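Local coordinates for mandelate racemase/muconate lactonizing protein (Paenibacillus sp., PDB 3V5C) that probably dehydrates galacturonate as a magnesium-dependent member of the enolase superfamily, with a capping domain joined to a barrel domain, at residues Trp12-Glu18 against Ala48-Gly54; Asp302-Ser308 against Val329-Phe334. The protein carries 1 engineered substitution. All coordinates share one frame; numbering follows the deposited sequence.

Contact 1. Residues Trp12-Glu18 against Ala48-Gly54; sequences WKVEKIE and ARITIDG
Glu18 and Arg49 face each other at a hydrogen-bonded pair of the antiparallel hairpin formed by strands 14-30 and 42-52, in the alpha+beta capping domain characteristic of the enolase superfamily. Glu18 stays extended beyond CG, whereas Arg49 bends at its third torsion (chi3 74°) and brings its guanidinium side-on to the carboxylate. In this salt bridge Arg49 NE meets Glu18 OE1 and Arg49 NH1 meets Glu18 OE2, each at 2.9 Å. Both oxygens lie near the guanidinium plane, yet the two flat groups are turned 52° apart, so that both N-H bonds come in from above the carboxylate plane. Thr375 and Tyr58 take further guanidinium N-H groups, so arginine's several donors suit this buried place. Thr51 shares the face with this pair, and a water ties it in, donating to Glu18 OE1 and Arg49 O and accepting from the threonine hydroxyl.

The opposite face is apolar. Val14, Ile17, Ile50 and Ile52 lie there, and Ile17 CG1 runs beside Ile50 CG1 at 4.1 Å. Between Val14 and Lys16 the register slips in a classic beta bulge: Thr51 O takes a bond from Glu15 N at 2.8 Å and a weak one from Lys16 N. The outstretched Glu15 side chain reaches the turn, where OE1 accepts from Gly54 N; glycine suits the positive phi there. Asp53, salt-bridged to Arg106, lies over Trp12, its CB 4.2 Å from the centroid of the five-membered indole ring in a CH-pi contact.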
loop_
_atom_site.group_PDB
_atom_site.type_symbol
_atom_site.label_atom_id
_atom_site.label_comp_id
_atom_site.label_asym_id
_atom_site.label_seq_id
_atom_site.Cartn_x
_atom_site.Cartn_y
_atom_site.Cartn_z
ATOM N N TRP A 12 -1.096 31.603 -8.136
ATOM C CA TRP A 12 -0.728 30.311 -8.728
ATOM C C TRP A 12 -1.981 29.516 -9.074
ATOM O O TRP A 12 -2.736 29.126 -8.186
ATOM C CB TRP A 12 0.140 29.497 -7.772
ATOM C CG TRP A 12 1.499 30.095 -7.485
ATOM C CD1 TRP A 12 2.070 31.180 -8.094
ATOM C CD2 TRP A 12 2.446 29.636 -6.512
ATOM N NE1 TRP A 12 3.308 31.426 -7.553
ATOM C CE2 TRP A 12 3.566 30.493 -6.584
ATOM C CE3 TRP A 12 2.457 28.587 -5.586
ATOM C CZ2 TRP A 12 4.685 30.332 -5.759
ATOM C CZ3 TRP A 12 3.568 28.427 -4.773
ATOM C CH2 TRP A 12 4.668 29.296 -4.866
ATOM N N LYS A 13 -2.196 29.284 -10.367
ATOM C CA LYS A 13 -3.408 28.650 -10.832
ATOM C C LYS A 13 -3.109 27.348 -11.564
ATOM O O LYS A 13 -2.016 27.161 -12.118
ATOM C CB LYS A 13 -4.174 29.589 -11.767
ATOM C CG LYS A 13 -4.716 30.847 -11.084
ATOM C CD LYS A 13 -5.390 31.771 -12.091
ATOM C CE LYS A 13 -6.191 32.842 -11.367
ATOM N NZ LYS A 13 -6.493 34.017 -12.241
ATOM N N VAL A 14 -4.102 26.469 -11.572
ATOM C CA VAL A 14 -4.041 25.260 -12.377
ATOM C C VAL A 14 -4.138 25.670 -13.846
ATOM O O VAL A 14 -5.126 26.259 -14.268
ATOM C CB VAL A 14 -5.183 24.302 -12.020
ATOM C CG1 VAL A 14 -5.111 23.058 -12.905
ATOM C CG2 VAL A 14 -5.125 23.937 -10.536
ATOM N N GLU A 15 -3.092 25.386 -14.623
ATOM C CA GLU A 15 -3.054 25.779 -16.028
ATOM C C GLU A 15 -3.369 24.619 -16.969
ATOM O O GLU A 15 -3.971 24.808 -18.023
ATOM C CB GLU A 15 -1.688 26.375 -16.363
ATOM C CG GLU A 15 -1.355 27.582 -15.499
ATOM C CD GLU A 15 0.106 27.981 -15.567
ATOM O OE1 GLU A 15 0.949 27.187 -16.053
ATOM O OE2 GLU A 15 0.408 29.106 -15.133
ATOM N N LYS A 16 -2.990 23.407 -16.569
ATOM C CA LYS A 16 -3.193 22.258 -17.436
ATOM C C LYS A 16 -3.260 20.992 -16.595
ATOM O O LYS A 16 -2.620 20.905 -15.541
ATOM C CB LYS A 16 -2.032 22.156 -18.429
ATOM C CG LYS A 16 -2.282 21.274 -19.640
ATOM C CD LYS A 16 -1.067 21.351 -20.583
ATOM C CE LYS A 16 -1.376 20.750 -21.943
ATOM N NZ LYS A 16 -0.247 20.936 -22.901
ATOM N N ILE A 17 -4.088 20.051 -17.042
ATOM C CA ILE A 17 -4.175 18.723 -16.450
ATOM C C ILE A 17 -4.146 17.721 -17.597
ATOM O O ILE A 17 -4.923 17.836 -18.543
ATOM C CB ILE A 17 -5.475 18.542 -15.634
ATOM C CG1 ILE A 17 -5.486 19.489 -14.430
ATOM C CG2 ILE A 17 -5.602 17.073 -15.159
ATOM C CD1 ILE A 17 -6.862 19.581 -13.749
ATOM N N GLU A 18 -3.225 16.757 -17.520
ATOM C CA GLU A 18 -3.083 15.741 -18.549
ATOM C C GLU A 18 -3.117 14.379 -17.887
ATOM O O GLU A 18 -2.712 14.237 -16.735
ATOM C CB GLU A 18 -1.768 15.920 -19.289
ATOM C CG GLU A 18 -1.637 17.279 -19.943
ATOM C CD GLU A 18 -0.209 17.571 -20.360
ATOM O OE1 GLU A 18 0.564 18.087 -19.520
ATOM O OE2 GLU A 18 0.132 17.276 -21.520
ATOM N N ALA A 48 -1.647 11.386 -13.676
ATOM C CA ALA A 48 -1.915 12.720 -14.190
ATOM C C ALA A 48 -0.679 13.590 -14.031
ATOM O O ALA A 48 0.097 13.445 -13.085
ATOM C CB ALA A 48 -3.102 13.359 -13.473
ATOM N N ARG A 49 -0.525 14.521 -14.961
ATOM C CA ARG A 49 0.498 15.536 -14.911
ATOM C C ARG A 49 -0.241 16.876 -14.780
ATOM O O ARG A 49 -1.067 17.215 -15.629
ATOM C CB ARG A 49 1.314 15.491 -16.207
ATOM C CG ARG A 49 2.377 16.572 -16.356
ATOM C CD ARG A 49 3.357 16.196 -17.487
ATOM N NE ARG A 49 2.794 16.360 -18.829
ATOM C CZ ARG A 49 3.319 15.824 -19.935
ATOM N NH1 ARG A 49 2.758 16.053 -21.116
ATOM N NH2 ARG A 49 4.400 15.055 -19.864
ATOM N N ILE A 50 0.016 17.608 -13.705
ATOM C CA ILE A 50 -0.636 18.910 -13.523
ATOM C C ILE A 50 0.392 20.016 -13.729
ATOM O O ILE A 50 1.555 19.876 -13.354
ATOM C CB ILE A 50 -1.306 19.018 -12.122
ATOM C CG1 ILE A 50 -2.247 20.228 -12.030
ATOM C CG2 ILE A 50 -0.257 19.033 -10.987
ATOM C CD1 ILE A 50 -3.145 20.201 -10.782
ATOM N N THR A 51 -0.029 21.126 -14.331
ATOM C CA THR A 51 0.872 22.264 -14.485
ATOM C C THR A 51 0.262 23.439 -13.743
ATOM O O THR A 51 -0.879 23.808 -14.008
ATOM C CB THR A 51 1.035 22.654 -15.961
ATOM O OG1 THR A 51 1.515 21.532 -16.724
ATOM C CG2 THR A 51 2.027 23.812 -16.088
ATOM N N ILE A 52 1.024 23.994 -12.809
ATOM C CA ILE A 52 0.603 25.145 -12.015
ATOM C C ILE A 52 1.743 26.145 -12.073
ATOM O O ILE A 52 2.901 25.791 -11.838
ATOM C CB ILE A 52 0.336 24.758 -10.545
ATOM C CG1 ILE A 52 -0.839 23.785 -10.440
ATOM C CG2 ILE A 52 0.091 26.022 -9.683
ATOM C CD1 ILE A 52 -0.878 23.033 -9.109
ATOM N N ASP A 53 1.418 27.393 -12.410
ATOM C CA ASP A 53 2.434 28.439 -12.491
ATOM C C ASP A 53 3.681 27.966 -13.248
ATOM O O ASP A 53 4.804 28.139 -12.776
ATOM C CB ASP A 53 2.821 28.903 -11.080
ATOM C CG ASP A 53 3.674 30.159 -11.093
ATOM O OD1 ASP A 53 3.384 31.037 -11.926
ATOM O OD2 ASP A 53 4.625 30.256 -10.292
ATOM N N GLY A 54 3.473 27.347 -14.404
ATOM C CA GLY A 54 4.570 26.969 -15.287
ATOM C C GLY A 54 5.479 25.825 -14.858
ATOM O O GLY A 54 6.538 25.604 -15.454
HETATM O O HOH W 1 -0.095 19.352 -17.214
#

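Contact 2. Residues Asp302-Ser308 against Val329-Phe334; sequences DAHGLRS and VRNFEF
Asp302 uses both carboxylate oxygens to hold the backbone of Arg330 and Asn331, joining the end of a helix to a loop of the TIM-barrel domain. Asp302 OD2 accepts from Arg330 N at 2.8 Å, on the syn side of the carboxylate, while Asp302 OD1 accepts from Asn331 N at 2.9 Å, met from above that plane. An aspartate suits the place because its two acceptors match two successive peptide N-H groups. Its CG lies anti to its own carbonyl carbon (chi1 -74°), which swings the carboxylate toward the loop; Arg330, bent at its third torsion, lays one guanidinium face over Asp302 CB.

Asn331 returns the grip. Asn331 ND2 donates to Leu306 O at 3.1 Å, in the amide's own plane but above the plane of the carbonyl, while the Asn331 backbone sits at the centre of an inverse gamma turn. Gly305, with positive phi, is the first residue out of helical geometry, in a Schellman motif, and lets the chain turn toward this bond.

Ser308 completes the join through its backbone. Ser308 N meets Asn331 O at 3.0 Å in an almost straight bond (177°), and Ser308 O accepts from Glu333 N at 2.8 Å, a single bridge pairing Ser308 with Phe332. The small serine side chain fits beside Val329, with Ser308 OG 3.5 Å from Val329 CG1. Next to it, Arg307 NH1 forms a salt bridge to Glu333 OE2 at 2.8 Å, and Glu333 OE1 is taken by Tyr230 OH.

The contact thus lies between helix 291-303, whose Trp294 and Leu301 touch the Ser308 side chain, and the loop from helix 317-325 to strand 335-337, while strand 307-308 pairs in parallel with strand 281-282 and Phe332 packs on Val128 of strand 126-135.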
loop_
_atom_site.group_PDB
_atom_site.type_symbol
_atom_site.label_atom_id
_atom_site.label_comp_id
_atom_site.label_asym_id
_atom_site.label_seq_id
_atom_site.Cartn_x
_atom_site.Cartn_y
_atom_site.Cartn_z
ATOM N N ASP A 302 -3.468 6.856 15.536
ATOM C CA ASP A 302 -2.392 7.073 16.518
ATOM C C ASP A 302 -2.990 7.431 17.885
ATOM O O ASP A 302 -2.500 6.978 18.934
ATOM C CB ASP A 302 -1.467 8.222 16.093
ATOM C CG ASP A 302 -0.514 7.864 14.941
ATOM O OD1 ASP A 302 -0.262 6.676 14.661
ATOM O OD2 ASP A 302 -0.002 8.827 14.316
ATOM N N ALA A 303 -4.039 8.250 17.859
ATOM C CA ALA A 303 -4.671 8.756 19.086
ATOM C C ALA A 303 -5.273 7.633 19.929
ATOM O O ALA A 303 -5.456 7.769 21.149
ATOM C CB ALA A 303 -5.719 9.814 18.733
ATOM N N HIS A 304 -5.572 6.526 19.262
ATOM C CA HIS A 304 -6.139 5.339 19.906
ATOM C C HIS A 304 -5.124 4.230 20.142
ATOM O O HIS A 304 -5.477 3.173 20.667
ATOM C CB HIS A 304 -7.315 4.809 19.087
ATOM C CG HIS A 304 -8.565 5.615 19.244
ATOM N ND1 HIS A 304 -8.912 6.632 18.381
ATOM C CD2 HIS A 304 -9.547 5.560 20.177
ATOM C CE1 HIS A 304 -10.057 7.168 18.773
ATOM N NE2 HIS A 304 -10.458 6.537 19.862
ATOM N N GLY A 305 -3.873 4.470 19.752
ATOM C CA GLY A 305 -2.814 3.490 19.883
ATOM C C GLY A 305 -2.960 2.397 18.841
ATOM O O GLY A 305 -2.418 1.298 19.000
ATOM N N LEU A 306 -3.674 2.703 17.764
ATOM C CA LEU A 306 -3.876 1.729 16.697
ATOM C C LEU A 306 -2.803 1.885 15.617
ATOM O O LEU A 306 -2.169 2.938 15.513
ATOM C CB LEU A 306 -5.275 1.882 16.103
ATOM C CG LEU A 306 -6.409 1.495 17.055
ATOM C CD1 LEU A 306 -7.758 1.959 16.495
ATOM C CD2 LEU A 306 -6.404 -0.017 17.314
ATOM N N ARG A 307 -2.620 0.843 14.804
ATOM C CA ARG A 307 -1.533 0.808 13.837
ATOM C C ARG A 307 -2.040 0.999 12.417
ATOM O O ARG A 307 -3.138 0.563 12.081
ATOM C CB ARG A 307 -0.805 -0.537 13.925
ATOM C CG ARG A 307 -0.167 -0.791 15.283
ATOM C CD ARG A 307 -0.009 -2.276 15.490
ATOM N NE ARG A 307 0.405 -2.595 16.853
ATOM C CZ ARG A 307 1.662 -2.777 17.221
ATOM N NH1 ARG A 307 2.640 -2.646 16.332
ATOM N NH2 ARG A 307 1.949 -3.081 18.480
ATOM N N SER A 308 -1.207 1.622 11.590
ATOM C CA SER A 308 -1.539 1.934 10.208
ATOM C C SER A 308 -0.658 1.112 9.268
ATOM O O SER A 308 0.569 1.155 9.360
ATOM C CB SER A 308 -1.276 3.424 9.937
ATOM O OG SER A 308 -2.174 4.260 10.661
ATOM N N VAL A 329 2.609 9.624 10.247
ATOM C CA VAL A 329 1.858 8.701 11.095
ATOM C C VAL A 329 2.812 8.031 12.064
ATOM O O VAL A 329 3.829 7.466 11.648
ATOM C CB VAL A 329 1.164 7.637 10.234
ATOM C CG1 VAL A 329 0.379 6.657 11.105
ATOM C CG2 VAL A 329 0.253 8.288 9.203
ATOM N N ARG A 330 2.515 8.125 13.353
ATOM C CA ARG A 330 3.408 7.590 14.360
ATOM C C ARG A 330 3.474 6.063 14.269
ATOM O O ARG A 330 4.559 5.484 14.180
ATOM C CB ARG A 330 3.001 8.013 15.779
ATOM C CG ARG A 330 3.965 7.448 16.831
ATOM C CD ARG A 330 3.686 7.936 18.252
ATOM N NE ARG A 330 2.424 7.411 18.770
ATOM C CZ ARG A 330 1.309 8.131 18.901
ATOM N NH1 ARG A 330 1.297 9.412 18.563
ATOM N NH2 ARG A 330 0.210 7.572 19.379
ATOM N N ASN A 331 2.309 5.421 14.309
ATOM C CA ASN A 331 2.258 3.968 14.357
ATOM C C ASN A 331 2.196 3.349 12.951
ATOM O O ASN A 331 1.397 2.475 12.684
ATOM C CB ASN A 331 1.063 3.506 15.200
ATOM C CG ASN A 331 1.196 3.871 16.676
ATOM O OD1 ASN A 331 2.289 4.078 17.191
ATOM N ND2 ASN A 331 0.058 3.932 17.366
ATOM N N PHE A 332 3.075 3.796 12.068
ATOM C CA PHE A 332 3.119 3.285 10.703
ATOM C C PHE A 332 3.888 1.972 10.737
ATOM O O PHE A 332 5.020 1.916 11.239
ATOM C CB PHE A 332 3.849 4.279 9.780
ATOM C CG PHE A 332 3.822 3.877 8.344
ATOM C CD1 PHE A 332 4.802 3.040 7.830
ATOM C CD2 PHE A 332 2.815 4.320 7.511
ATOM C CE1 PHE A 332 4.766 2.651 6.507
ATOM C CE2 PHE A 332 2.783 3.941 6.182
ATOM C CZ PHE A 332 3.775 3.113 5.686
ATOM N N GLU A 333 3.277 0.918 10.198
ATOM C CA GLU A 333 3.853 -0.421 10.272
ATOM C C GLU A 333 4.844 -0.736 9.141
ATOM O O GLU A 333 6.028 -0.964 9.397
ATOM C CB GLU A 333 2.713 -1.460 10.290
ATOM C CG GLU A 333 1.927 -1.451 11.578
ATOM C CD GLU A 333 2.677 -2.097 12.713
ATOM O OE1 GLU A 333 3.220 -3.210 12.528
ATOM O OE2 GLU A 333 2.729 -1.488 13.791
ATOM N N PHE A 334 4.352 -0.786 7.908
ATOM C CA PHE A 334 5.156 -1.241 6.774
ATOM C C PHE A 334 4.659 -0.641 5.475
ATOM O O PHE A 334 3.462 -0.408 5.313
ATOM C CB PHE A 334 4.995 -2.748 6.554
ATOM C CG PHE A 334 5.621 -3.618 7.592
ATOM C CD1 PHE A 334 6.968 -3.925 7.528
ATOM C CD2 PHE A 334 4.836 -4.228 8.555
ATOM C CE1 PHE A 334 7.545 -4.753 8.459
ATOM C CE2 PHE A 334 5.413 -5.061 9.495
ATOM C CZ PHE A 334 6.767 -5.330 9.439
#

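Contacts 1 and 2 belong to the two parts of an enolase-type chain: the 12-18/48-54 hairpin lies in the capping domain, and 302-308/329-334 ties one barrel strand to the loop leading into the next. They do not touch; their centres are 34 Å apart and their nearest atoms about 22 Å. Along the chain they come in series, contact 1 closing before contact 2 opens. The magnesium site, with Glu238 and Asp261, belongs to the barrel domain, and neither contact supplies these metal-site residues. Contact 2 shares that domain with the metal, whereas contact 1 is part of a sheet outside the barrel; the centre of contact 1 is about 27 Å from that of the chain.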